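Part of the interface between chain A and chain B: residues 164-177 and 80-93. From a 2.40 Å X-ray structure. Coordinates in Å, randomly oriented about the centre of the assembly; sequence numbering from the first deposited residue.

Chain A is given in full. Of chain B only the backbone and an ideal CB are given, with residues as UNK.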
ATOM      1  N   GLN A 164      34.551 -19.328 -44.115  1.00 56.88           N
ATOM      2  CA  GLN A 164      34.264 -19.461 -42.697  1.00 56.67           C
ATOM      3  C   GLN A 164      34.163 -18.124 -41.957  1.00 56.02           C
ATOM      4  O   GLN A 164      33.529 -18.037 -40.906  1.00 54.92           O
ATOM      5  CB  GLN A 164      35.305 -20.378 -42.046  1.00 56.60           C
ATOM      6  CG  GLN A 164      36.738 -20.112 -42.455  1.00 57.41           C
ATOM      7  CD  GLN A 164      37.725 -21.065 -41.790  1.00 59.05           C
ATOM      8  OE1 GLN A 164      37.631 -22.287 -41.940  1.00 58.86           O
ATOM      9  NE2 GLN A 164      38.678 -20.506 -41.052  1.00 60.40           N
ATOM     10  N   GLU A 165      34.763 -17.079 -42.515  1.00 55.80           N
ATOM     11  CA  GLU A 165      34.715 -15.763 -41.888  1.00 55.41           C
ATOM     12  C   GLU A 165      33.315 -15.219 -42.091  1.00 52.99           C
ATOM     13  O   GLU A 165      32.726 -14.638 -41.182  1.00 54.03           O
ATOM     14  CB  GLU A 165      35.741 -14.831 -42.532  1.00 58.44           C
ATOM     15  CG  GLU A 165      37.077 -15.521 -42.790  1.00 62.56           C
ATOM     16  CD  GLU A 165      37.676 -16.163 -41.543  1.00 64.46           C
ATOM     17  OE1 GLU A 165      38.609 -16.986 -41.693  1.00 64.05           O
ATOM     18  OE2 GLU A 165      37.229 -15.837 -40.420  1.00 66.17           O
ATOM     19  N   ARG A 166      32.789 -15.417 -43.293  1.00 50.56           N
ATOM     20  CA  ARG A 166      31.440 -14.982 -43.635  1.00 47.54           C
ATOM     21  C   ARG A 166      30.455 -15.699 -42.734  1.00 43.47           C
ATOM     22  O   ARG A 166      29.551 -15.084 -42.167  1.00 41.51           O
ATOM     23  CB  ARG A 166      31.125 -15.323 -45.092  1.00 51.05           C
ATOM     24  CG  ARG A 166      31.721 -14.374 -46.105  1.00 56.87           C
ATOM     25  CD  ARG A 166      31.607 -14.944 -47.508  1.00 60.47           C
ATOM     26  NE  ARG A 166      32.554 -16.038 -47.718  1.00 63.99           N
ATOM     27  CZ  ARG A 166      32.641 -16.751 -48.836  1.00 64.64           C
ATOM     28  NH1 ARG A 166      31.833 -16.490 -49.854  1.00 66.34           N
ATOM     29  NH2 ARG A 166      33.550 -17.710 -48.947  1.00 64.28           N
ATOM     30  N   LEU A 167      30.634 -17.010 -42.614  1.00 39.35           N
ATOM     31  CA  LEU A 167      29.767 -17.821 -41.778  1.00 37.18           C
ATOM     32  C   LEU A 167      29.884 -17.430 -40.292  1.00 36.28           C
ATOM     33  O   LEU A 167      28.890 -17.437 -39.567  1.00 35.90           O
ATOM     34  CB  LEU A 167      30.086 -19.303 -41.992  1.00 36.94           C
ATOM     35  CG  LEU A 167      29.879 -19.819 -43.427  1.00 38.13           C
ATOM     36  CD1 LEU A 167      30.231 -21.306 -43.513  1.00 35.47           C
ATOM     37  CD2 LEU A 167      28.439 -19.586 -43.851  1.00 35.50           C
ATOM     38  N   LYS A 168      31.089 -17.089 -39.838  1.00 34.52           N
ATOM     39  CA  LYS A 168      31.265 -16.659 -38.459  1.00 32.10           C
ATOM     40  C   LYS A 168      30.466 -15.386 -38.252  1.00 31.06           C
ATOM     41  O   LYS A 168      29.705 -15.264 -37.286  1.00 29.48           O
ATOM     42  CB  LYS A 168      32.734 -16.373 -38.139  1.00 35.40           C
ATOM     43  CG  LYS A 168      33.563 -17.578 -37.750  1.00 37.45           C
ATOM     44  CD  LYS A 168      34.976 -17.151 -37.356  1.00 40.94           C
ATOM     45  CE  LYS A 168      35.810 -18.351 -36.920  1.00 43.83           C
ATOM     46  NZ  LYS A 168      37.237 -18.020 -36.662  1.00 44.78           N
ATOM     47  N   LYS A 169      30.650 -14.423 -39.149  1.00 30.57           N
ATOM     48  CA  LYS A 169      29.920 -13.174 -39.029  1.00 32.40           C
ATOM     49  C   LYS A 169      28.419 -13.393 -38.959  1.00 32.03           C
ATOM     50  O   LYS A 169      27.728 -12.742 -38.169  1.00 30.34           O
ATOM     51  CB  LYS A 169      30.246 -12.223 -40.183  1.00 36.49           C
ATOM     52  CG  LYS A 169      31.579 -11.493 -40.011  1.00 42.48           C
ATOM     53  CD  LYS A 169      31.782 -10.429 -41.083  1.00 45.03           C
ATOM     54  CE  LYS A 169      32.916  -9.468 -40.704  1.00 45.85           C
ATOM     55  NZ  LYS A 169      34.222 -10.156 -40.514  1.00 46.62           N
ATOM     56  N   GLU A 170      27.906 -14.312 -39.772  1.00 31.48           N
ATOM     57  CA  GLU A 170      26.476 -14.564 -39.759  1.00 31.64           C
ATOM     58  C   GLU A 170      26.054 -15.213 -38.459  1.00 29.34           C
ATOM     59  O   GLU A 170      25.033 -14.856 -37.896  1.00 28.28           O
ATOM     60  CB  GLU A 170      26.060 -15.444 -40.935  1.00 35.86           C
ATOM     61  CG  GLU A 170      26.238 -14.787 -42.288  1.00 38.68           C
ATOM     62  CD  GLU A 170      25.735 -15.661 -43.414  1.00 40.70           C
ATOM     63  OE1 GLU A 170      25.959 -15.297 -44.586  1.00 43.54           O
ATOM     64  OE2 GLU A 170      25.109 -16.707 -43.126  1.00 41.26           O
ATOM     65  N   ILE A 171      26.837 -16.171 -37.981  1.00 28.43           N
ATOM     66  CA  ILE A 171      26.515 -16.836 -36.725  1.00 26.39           C
ATOM     67  C   ILE A 171      26.638 -15.828 -35.565  1.00 26.25           C
ATOM     68  O   ILE A 171      25.690 -15.625 -34.801  1.00 26.32           O
ATOM     69  CB  ILE A 171      27.446 -18.049 -36.501  1.00 27.02           C
ATOM     70  CG1 ILE A 171      27.234 -19.066 -37.623  1.00 25.90           C
ATOM     71  CG2 ILE A 171      27.159 -18.704 -35.151  1.00 28.56           C
ATOM     72  CD1 ILE A 171      28.197 -20.247 -37.578  1.00 27.20           C
ATOM     73  N   ASN A 172      27.791 -15.178 -35.445  1.00 25.57           N
ATOM     74  CA  ASN A 172      27.975 -14.199 -34.378  1.00 24.59           C
ATOM     75  C   ASN A 172      26.875 -13.160 -34.405  1.00 24.48           C
ATOM     76  O   ASN A 172      26.338 -12.793 -33.370  1.00 23.79           O
ATOM     77  CB  ASN A 172      29.327 -13.507 -34.510  1.00 22.32           C
ATOM     78  CG  ASN A 172      30.469 -14.456 -34.307  1.00 22.86           C
ATOM     79  OD1 ASN A 172      30.562 -15.102 -33.268  1.00 23.30           O
ATOM     80  ND2 ASN A 172      31.352 -14.555 -35.298  1.00 20.54           N
ATOM     81  N   ASN A 173      26.550 -12.690 -35.602  1.00 27.25           N
ATOM     82  CA  ASN A 173      25.500 -11.692 -35.791  1.00 28.87           C
ATOM     83  C   ASN A 173      24.191 -12.201 -35.214  1.00 28.34           C
ATOM     84  O   ASN A 173      23.501 -11.491 -34.479  1.00 28.66           O
ATOM     85  CB  ASN A 173      25.316 -11.419 -37.277  1.00 33.08           C
ATOM     86  CG  ASN A 173      24.145 -10.513 -37.556  1.00 39.24           C
ATOM     87  OD1 ASN A 173      23.824 -10.234 -38.716  1.00 42.54           O
ATOM     88  ND2 ASN A 173      23.495 -10.039 -36.494  1.00 39.13           N
ATOM     89  N   SER A 174      23.857 -13.436 -35.570  1.00 27.63           N
ATOM     90  CA  SER A 174      22.649 -14.091 -35.091  1.00 28.56           C
ATOM     91  C   SER A 174      22.569 -14.016 -33.571  1.00 27.72           C
ATOM     92  O   SER A 174      21.583 -13.536 -33.012  1.00 28.34           O
ATOM     93  CB  SER A 174      22.656 -15.567 -35.523  1.00 29.94           C
ATOM     94  OG  SER A 174      21.671 -16.328 -34.819  1.00 33.58           O
ATOM     95  N   HIS A 175      23.623 -14.506 -32.923  1.00 27.42           N
ATOM     96  CA  HIS A 175      23.725 -14.553 -31.473  1.00 26.50           C
ATOM     97  C   HIS A 175      23.406 -13.240 -30.780  1.00 26.39           C
ATOM     98  O   HIS A 175      22.478 -13.157 -29.976  1.00 26.99           O
ATOM     99  CB  HIS A 175      25.128 -14.997 -31.066  1.00 27.89           C
ATOM    100  CG  HIS A 175      25.386 -14.875 -29.594  1.00 30.36           C
ATOM    101  ND1 HIS A 175      24.706 -15.623 -28.655  1.00 28.24           N
ATOM    102  CD2 HIS A 175      26.216 -14.060 -28.898  1.00 28.42           C
ATOM    103  CE1 HIS A 175      25.106 -15.272 -27.446  1.00 29.99           C
ATOM    104  NE2 HIS A 175      26.022 -14.327 -27.565  1.00 29.10           N
ATOM    105  N   ILE A 176      24.195 -12.218 -31.083  1.00 25.47           N
ATOM    106  CA  ILE A 176      23.993 -10.913 -30.484  1.00 25.34           C
ATOM    107  C   ILE A 176      22.550 -10.459 -30.615  1.00 25.05           C
ATOM    108  O   ILE A 176      21.920 -10.096 -29.624  1.00 26.50           O
ATOM    109  CB  ILE A 176      24.916  -9.858 -31.126  1.00 26.40           C
ATOM    110  CG1 ILE A 176      26.374 -10.224 -30.856  1.00 31.47           C
ATOM    111  CG2 ILE A 176      24.626  -8.494 -30.554  1.00 28.23           C
ATOM    112  CD1 ILE A 176      27.404  -9.232 -31.391  1.00 32.52           C
ATOM    113  N   GLN A 177      22.009 -10.489 -31.828  1.00 25.73           N
ATOM    114  CA  GLN A 177      20.633 -10.036 -32.016  1.00 26.04           C
ATOM    115  C   GLN A 177      19.634 -10.937 -31.335  1.00 21.75           C
ATOM    116  O   GLN A 177      18.646 -10.477 -30.776  1.00 19.87           O
ATOM    117  CB  GLN A 177      20.287  -9.920 -33.500  1.00 31.45           C
ATOM    118  CG  GLN A 177      21.203  -8.981 -34.250  1.00 37.94           C
ATOM    119  CD  GLN A 177      20.538  -8.398 -35.465  1.00 41.80           C
ATOM    120  OE1 GLN A 177      21.172  -7.713 -36.274  1.00 43.96           O
ATOM    121  NE2 GLN A 177      19.240  -8.647 -35.596  1.00 47.29           N
TER
ATOM    122  N   UNK B  80      43.710 -11.480 -32.698  1.00 33.50           N
ATOM    123  CA  UNK B  80      42.906 -10.342 -33.110  1.00 33.03           C
ATOM    124  C   UNK B  80      41.429 -10.714 -32.948  1.00 32.00           C
ATOM    125  O   UNK B  80      40.676 -10.029 -32.254  1.00 28.84           O
ATOM    126  CB  UNK B  80      43.222  -9.935 -34.551  1.00 33.03           C
ATOM    127  N   UNK B  81      41.026 -11.817 -33.571  1.00 32.80           N
ATOM    128  CA  UNK B  81      39.641 -12.283 -33.491  1.00 34.43           C
ATOM    129  C   UNK B  81      39.206 -12.520 -32.042  1.00 32.00           C
ATOM    130  O   UNK B  81      38.099 -12.157 -31.635  1.00 30.86           O
ATOM    131  CB  UNK B  81      39.472 -13.569 -34.302  1.00 34.43           C
ATOM    132  N   UNK B  82      40.085 -13.146 -31.272  1.00 30.41           N
ATOM    133  CA  UNK B  82      39.803 -13.444 -29.881  1.00 31.23           C
ATOM    134  C   UNK B  82      39.580 -12.134 -29.096  1.00 29.38           C
ATOM    135  O   UNK B  82      38.659 -12.046 -28.282  1.00 27.80           O
ATOM    136  CB  UNK B  82      40.945 -14.258 -29.270  1.00 31.23           C
ATOM    137  N   UNK B  83      40.416 -11.123 -29.346  1.00 26.67           N
ATOM    138  CA  UNK B  83      40.253  -9.826 -28.688  1.00 25.19           C
ATOM    139  C   UNK B  83      38.897  -9.251 -29.076  1.00 24.65           C
ATOM    140  O   UNK B  83      38.100  -8.870 -28.212  1.00 23.89           O
ATOM    141  CB  UNK B  83      41.382  -8.865 -29.066  1.00 25.19           C
ATOM    142  N   UNK B  84      38.625  -9.192 -30.378  1.00 25.98           N
ATOM    143  CA  UNK B  84      37.338  -8.663 -30.851  1.00 26.07           C
ATOM    144  C   UNK B  84      36.176  -9.307 -30.119  1.00 21.10           C
ATOM    145  O   UNK B  84      35.284  -8.615 -29.648  1.00 19.79           O
ATOM    146  CB  UNK B  84      37.187  -8.884 -32.357  1.00 26.07           C
ATOM    147  N   UNK B  85      36.196 -10.626 -30.004  1.00 19.39           N
ATOM    148  CA  UNK B  85      35.118 -11.323 -29.321  1.00 21.33           C
ATOM    149  C   UNK B  85      35.032 -11.005 -27.827  1.00 19.81           C
ATOM    150  O   UNK B  85      33.937 -10.934 -27.269  1.00 19.63           O
ATOM    151  CB  UNK B  85      35.290 -12.831 -29.511  1.00 21.33           C
ATOM    152  N   UNK B  86      36.167 -10.807 -27.167  1.00 18.30           N
ATOM    153  CA  UNK B  86      36.113 -10.497 -25.740  1.00 17.19           C
ATOM    154  C   UNK B  86      35.532  -9.117 -25.514  1.00 18.58           C
ATOM    155  O   UNK B  86      34.784  -8.901 -24.548  1.00 17.83           O
ATOM    156  CB  UNK B  86      37.505 -10.591 -25.112  1.00 17.19           C
ATOM    157  N   UNK B  87      35.843  -8.193 -26.422  1.00 17.59           N
ATOM    158  CA  UNK B  87      35.304  -6.852 -26.317  1.00 14.94           C
ATOM    159  C   UNK B  87      33.810  -6.931 -26.486  1.00 16.38           C
ATOM    160  O   UNK B  87      33.068  -6.263 -25.755  1.00 16.44           O
ATOM    161  CB  UNK B  87      35.928  -5.911 -27.350  1.00 14.94           C
ATOM    162  N   UNK B  88      33.360  -7.762 -27.428  1.00 16.75           N
ATOM    163  CA  UNK B  88      31.919  -7.931 -27.652  1.00 15.66           C
ATOM    164  C   UNK B  88      31.347  -8.499 -26.351  1.00 14.71           C
ATOM    165  O   UNK B  88      30.371  -7.989 -25.801  1.00 15.66           O
ATOM    166  CB  UNK B  88      31.626  -8.843 -28.845  1.00 15.66           C
ATOM    167  N   UNK B  89      31.952  -9.569 -25.863  1.00 16.70           N
ATOM    168  CA  UNK B  89      31.499 -10.164 -24.610  1.00 22.43           C
ATOM    169  C   UNK B  89      31.411  -9.112 -23.486  1.00 22.13           C
ATOM    170  O   UNK B  89      30.412  -9.036 -22.771  1.00 21.63           O
ATOM    171  CB  UNK B  89      32.442 -11.297 -24.200  1.00 22.43           C
ATOM    172  N   UNK B  90      32.443  -8.284 -23.359  1.00 21.75           N
ATOM    173  CA  UNK B  90      32.451  -7.236 -22.346  1.00 22.94           C
ATOM    174  C   UNK B  90      31.373  -6.203 -22.677  1.00 23.18           C
ATOM    175  O   UNK B  90      30.656  -5.731 -21.788  1.00 24.08           O
ATOM    176  CB  UNK B  90      33.828  -6.575 -22.256  1.00 22.94           C
ATOM    177  N   UNK B  91      31.261  -5.848 -23.954  1.00 22.74           N
ATOM    178  CA  UNK B  91      30.248  -4.887 -24.352  1.00 22.88           C
ATOM    179  C   UNK B  91      28.873  -5.355 -23.907  1.00 25.11           C
ATOM    180  O   UNK B  91      28.099  -4.573 -23.350  1.00 23.53           O
ATOM    181  CB  UNK B  91      30.275  -4.669 -25.866  1.00 22.88           C
ATOM    182  N   UNK B  92      28.572  -6.634 -24.153  1.00 26.62           N
ATOM    183  CA  UNK B  92      27.289  -7.234 -23.761  1.00 28.82           C
ATOM    184  C   UNK B  92      27.108  -7.051 -22.255  1.00 26.59           C
ATOM    185  O   UNK B  92      26.252  -6.297 -21.803  1.00 27.79           O
ATOM    186  CB  UNK B  92      27.228  -8.715 -24.141  1.00 28.82           C
ATOM    187  N   UNK B  93      27.924  -7.785 -21.497  1.00 26.36           N
ATOM    188  CA  UNK B  93      27.923  -7.767 -20.032  1.00 24.72           C
ATOM    189  C   UNK B  93      27.756  -6.356 -19.507  1.00 21.68           C
ATOM    190  O   UNK B  93      26.889  -6.076 -18.666  1.00 21.39           O
ATOM    191  CB  UNK B  93      29.214  -8.378 -19.484  1.00 24.72           C
TER

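The two stretches are helices running nearly parallel, at 10° with axes 12.4 Å apart. At most positions of chain B the ideal CB is more than 5.5 Å from any atom of the other stretch, so contact depends on the reach of the side chain; position 88 is the exception.

Position 80 has its CB out of reach of chain A, so many residues would suit it. It is Lys B80, whose NZ forms a salt bridge, weak as a hydrogen bond, with OE2 of the residue at 84, 3.3 Å away along its own helix.

At position 81 CA-to-CB points toward chain A, where Lys A168 extends its amine and Glu A165 presents a carboxylate. A long side chain is needed; an acid would answer the lysine, whereas a long polar amide or a base could approach the glutamate. The deposited Glu B81 takes the first course: its OE1 lies 3.4 Å from Lys A168 NZ in a salt bridge. The cost is a like-charge approach, Glu B81 OE2 to Glu A165 OE2 at 3.5 Å, with the lysine there to offset it.

Positions 82 and 83 are out of reach and little constrained by chain A; they are Arg B82 and Leu B83. Position 84 points toward chain A but finds nothing near its CB, so a polar residue is as plausible as any. Glu B84 makes no contact with chain A and serves Lys B80 instead.

Position 85 points sideways, yet its backbone lies across from Asn A172. A long, flexible side chain could turn back to the asparagine, whether apolar or polar. It is Met B85, modelled as selenomethionine; chi1 t followed by chi2 and chi3 p brings its CE to 3.6 Å from Asn A172 OD1, a packing contact.

Positions 86 and 87 are out of reach of chain A, which leaves the choice open; they are Glu B86 and Leu B87.

At position 88 the ideal CB points toward chain A and lies 4.9 Å from Ile A176 CD1. An aliphatic residue such as valine, isoleucine or leucine would suit this methyl. Ile B88 supplies CG2 at 3.7 Å from Ile A176 CD1, an apolar contact.

At position 89 CA-to-CB points sideways with open space before it, so polar or apolar residues would do; it is His B89, which makes no contact with chain A. Position 90 is out of reach and equally free; it is Leu B90. At 91 a CB would be crowded by Leu B87 O at 3.2 Å, which favours the glycine found, Gly B91.

Position 92 points toward the imidazole of His A175, inviting a long acid or amide. Glu B92, extended beyond chi1 m, brings OE1 to the ring edge, 3.8 Å from His A175 NE2, without a hydrogen bond. Position 93 is out of reach, so chain A sets no preference; it is Glu B93.

Chain B, residues 80-93: KERLEMELIHLGEE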
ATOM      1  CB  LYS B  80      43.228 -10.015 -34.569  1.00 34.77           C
ATOM      2  CG  LYS B  80      42.545  -8.791 -35.161  1.00 37.97           C
ATOM      3  CD  LYS B  80      43.029  -8.598 -36.603  1.00 40.91           C
ATOM      4  CE  LYS B  80      42.460  -7.353 -37.259  1.00 40.75           C
ATOM      5  NZ  LYS B  80      40.977  -7.406 -37.326  1.00 42.38           N
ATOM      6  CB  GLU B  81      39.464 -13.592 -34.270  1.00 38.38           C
ATOM      7  CG  GLU B  81      39.868 -13.551 -35.738  1.00 44.04           C
ATOM      8  CD  GLU B  81      39.469 -14.827 -36.482  1.00 47.98           C
ATOM      9  OE1 GLU B  81      39.788 -15.938 -35.993  1.00 49.99           O
ATOM     10  OE2 GLU B  81      38.839 -14.720 -37.560  1.00 49.60           O
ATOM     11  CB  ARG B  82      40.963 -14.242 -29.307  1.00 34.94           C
ATOM     12  CG  ARG B  82      40.589 -15.228 -28.220  1.00 42.49           C
ATOM     13  CD  ARG B  82      41.839 -15.982 -27.818  1.00 47.20           C
ATOM     14  NE  ARG B  82      42.551 -16.430 -29.013  1.00 52.02           N
ATOM     15  CZ  ARG B  82      43.779 -16.932 -29.010  1.00 54.71           C
ATOM     16  NH1 ARG B  82      44.441 -17.054 -27.866  1.00 59.04           N
ATOM     17  NH2 ARG B  82      44.351 -17.297 -30.150  1.00 54.86           N
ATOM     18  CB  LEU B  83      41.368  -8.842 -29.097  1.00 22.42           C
ATOM     19  CG  LEU B  83      41.133  -7.355 -28.745  1.00 21.46           C
ATOM     20  CD1 LEU B  83      40.847  -7.190 -27.261  1.00 18.72           C
ATOM     21  CD2 LEU B  83      42.321  -6.519 -29.145  1.00 13.55           C
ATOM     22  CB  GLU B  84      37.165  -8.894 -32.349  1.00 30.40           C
ATOM     23  CG  GLU B  84      38.133  -8.108 -33.206  1.00 37.40           C
ATOM     24  CD  GLU B  84      38.082  -8.531 -34.663  1.00 42.27           C
ATOM     25  OE1 GLU B  84      37.019  -8.363 -35.313  1.00 44.77           O
ATOM     26  OE2 GLU B  84      39.116  -9.045 -35.150  1.00 45.74           O
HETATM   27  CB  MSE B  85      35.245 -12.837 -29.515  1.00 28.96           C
HETATM   28  CG  MSE B  85      34.020 -13.598 -29.027  1.00 37.80           C
HETATM   29 SE   MSE B  85      32.468 -12.909 -29.754  1.00 53.49          SE
HETATM   30  CE  MSE B  85      32.891 -12.973 -31.593  1.00 43.17           C
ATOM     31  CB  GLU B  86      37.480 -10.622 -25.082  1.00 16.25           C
ATOM     32  CG  GLU B  86      37.930 -12.057 -24.999  1.00 20.64           C
ATOM     33  CD  GLU B  86      38.901 -12.300 -23.860  1.00 24.44           C
ATOM     34  OE1 GLU B  86      38.500 -12.063 -22.702  1.00 27.05           O
ATOM     35  OE2 GLU B  86      40.049 -12.727 -24.117  1.00 24.73           O
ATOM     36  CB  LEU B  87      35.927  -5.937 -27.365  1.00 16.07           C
ATOM     37  CG  LEU B  87      37.343  -5.517 -26.953  1.00 17.19           C
ATOM     38  CD1 LEU B  87      38.095  -4.921 -28.140  1.00 17.77           C
ATOM     39  CD2 LEU B  87      37.241  -4.519 -25.769  1.00 14.90           C
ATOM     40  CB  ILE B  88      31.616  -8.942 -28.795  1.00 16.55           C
ATOM     41  CG1 ILE B  88      32.167  -8.437 -30.129  1.00 17.52           C
ATOM     42  CG2 ILE B  88      30.110  -9.172 -28.898  1.00 15.02           C
ATOM     43  CD1 ILE B  88      31.515  -7.190 -30.629  1.00 16.55           C
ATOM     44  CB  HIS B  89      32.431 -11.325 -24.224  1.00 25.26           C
ATOM     45  CG  HIS B  89      32.164 -12.586 -24.996  1.00 30.44           C
ATOM     46  ND1 HIS B  89      33.006 -13.681 -24.959  1.00 32.51           N
ATOM     47  CD2 HIS B  89      31.118 -12.944 -25.782  1.00 30.53           C
ATOM     48  CE1 HIS B  89      32.490 -14.656 -25.688  1.00 32.29           C
ATOM     49  NE2 HIS B  89      31.345 -14.235 -26.197  1.00 33.07           N
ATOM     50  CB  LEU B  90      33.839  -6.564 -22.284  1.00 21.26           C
ATOM     51  CG  LEU B  90      34.027  -5.329 -21.392  1.00 21.49           C
ATOM     52  CD1 LEU B  90      33.632  -5.631 -19.955  1.00 19.44           C
ATOM     53  CD2 LEU B  90      35.489  -4.878 -21.461  1.00 21.49           C
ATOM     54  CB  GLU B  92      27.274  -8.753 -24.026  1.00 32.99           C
ATOM     55  CG  GLU B  92      27.587  -9.245 -25.433  1.00 39.17           C
ATOM     56  CD  GLU B  92      27.781 -10.782 -25.478  1.00 42.67           C
ATOM     57  OE1 GLU B  92      28.062 -11.334 -26.567  1.00 40.78           O
ATOM     58  OE2 GLU B  92      27.658 -11.437 -24.416  1.00 44.92           O
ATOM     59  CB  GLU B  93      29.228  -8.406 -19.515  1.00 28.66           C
ATOM     60  CG  GLU B  93      29.570  -8.122 -18.039  1.00 36.97           C
ATOM     61  CD  GLU B  93      30.688  -7.071 -17.855  1.00 38.36           C
ATOM     62  OE1 GLU B  93      31.856  -7.375 -18.194  1.00 39.80           O
ATOM     63  OE2 GLU B  93      30.401  -5.942 -17.381  1.00 36.05           O
TER
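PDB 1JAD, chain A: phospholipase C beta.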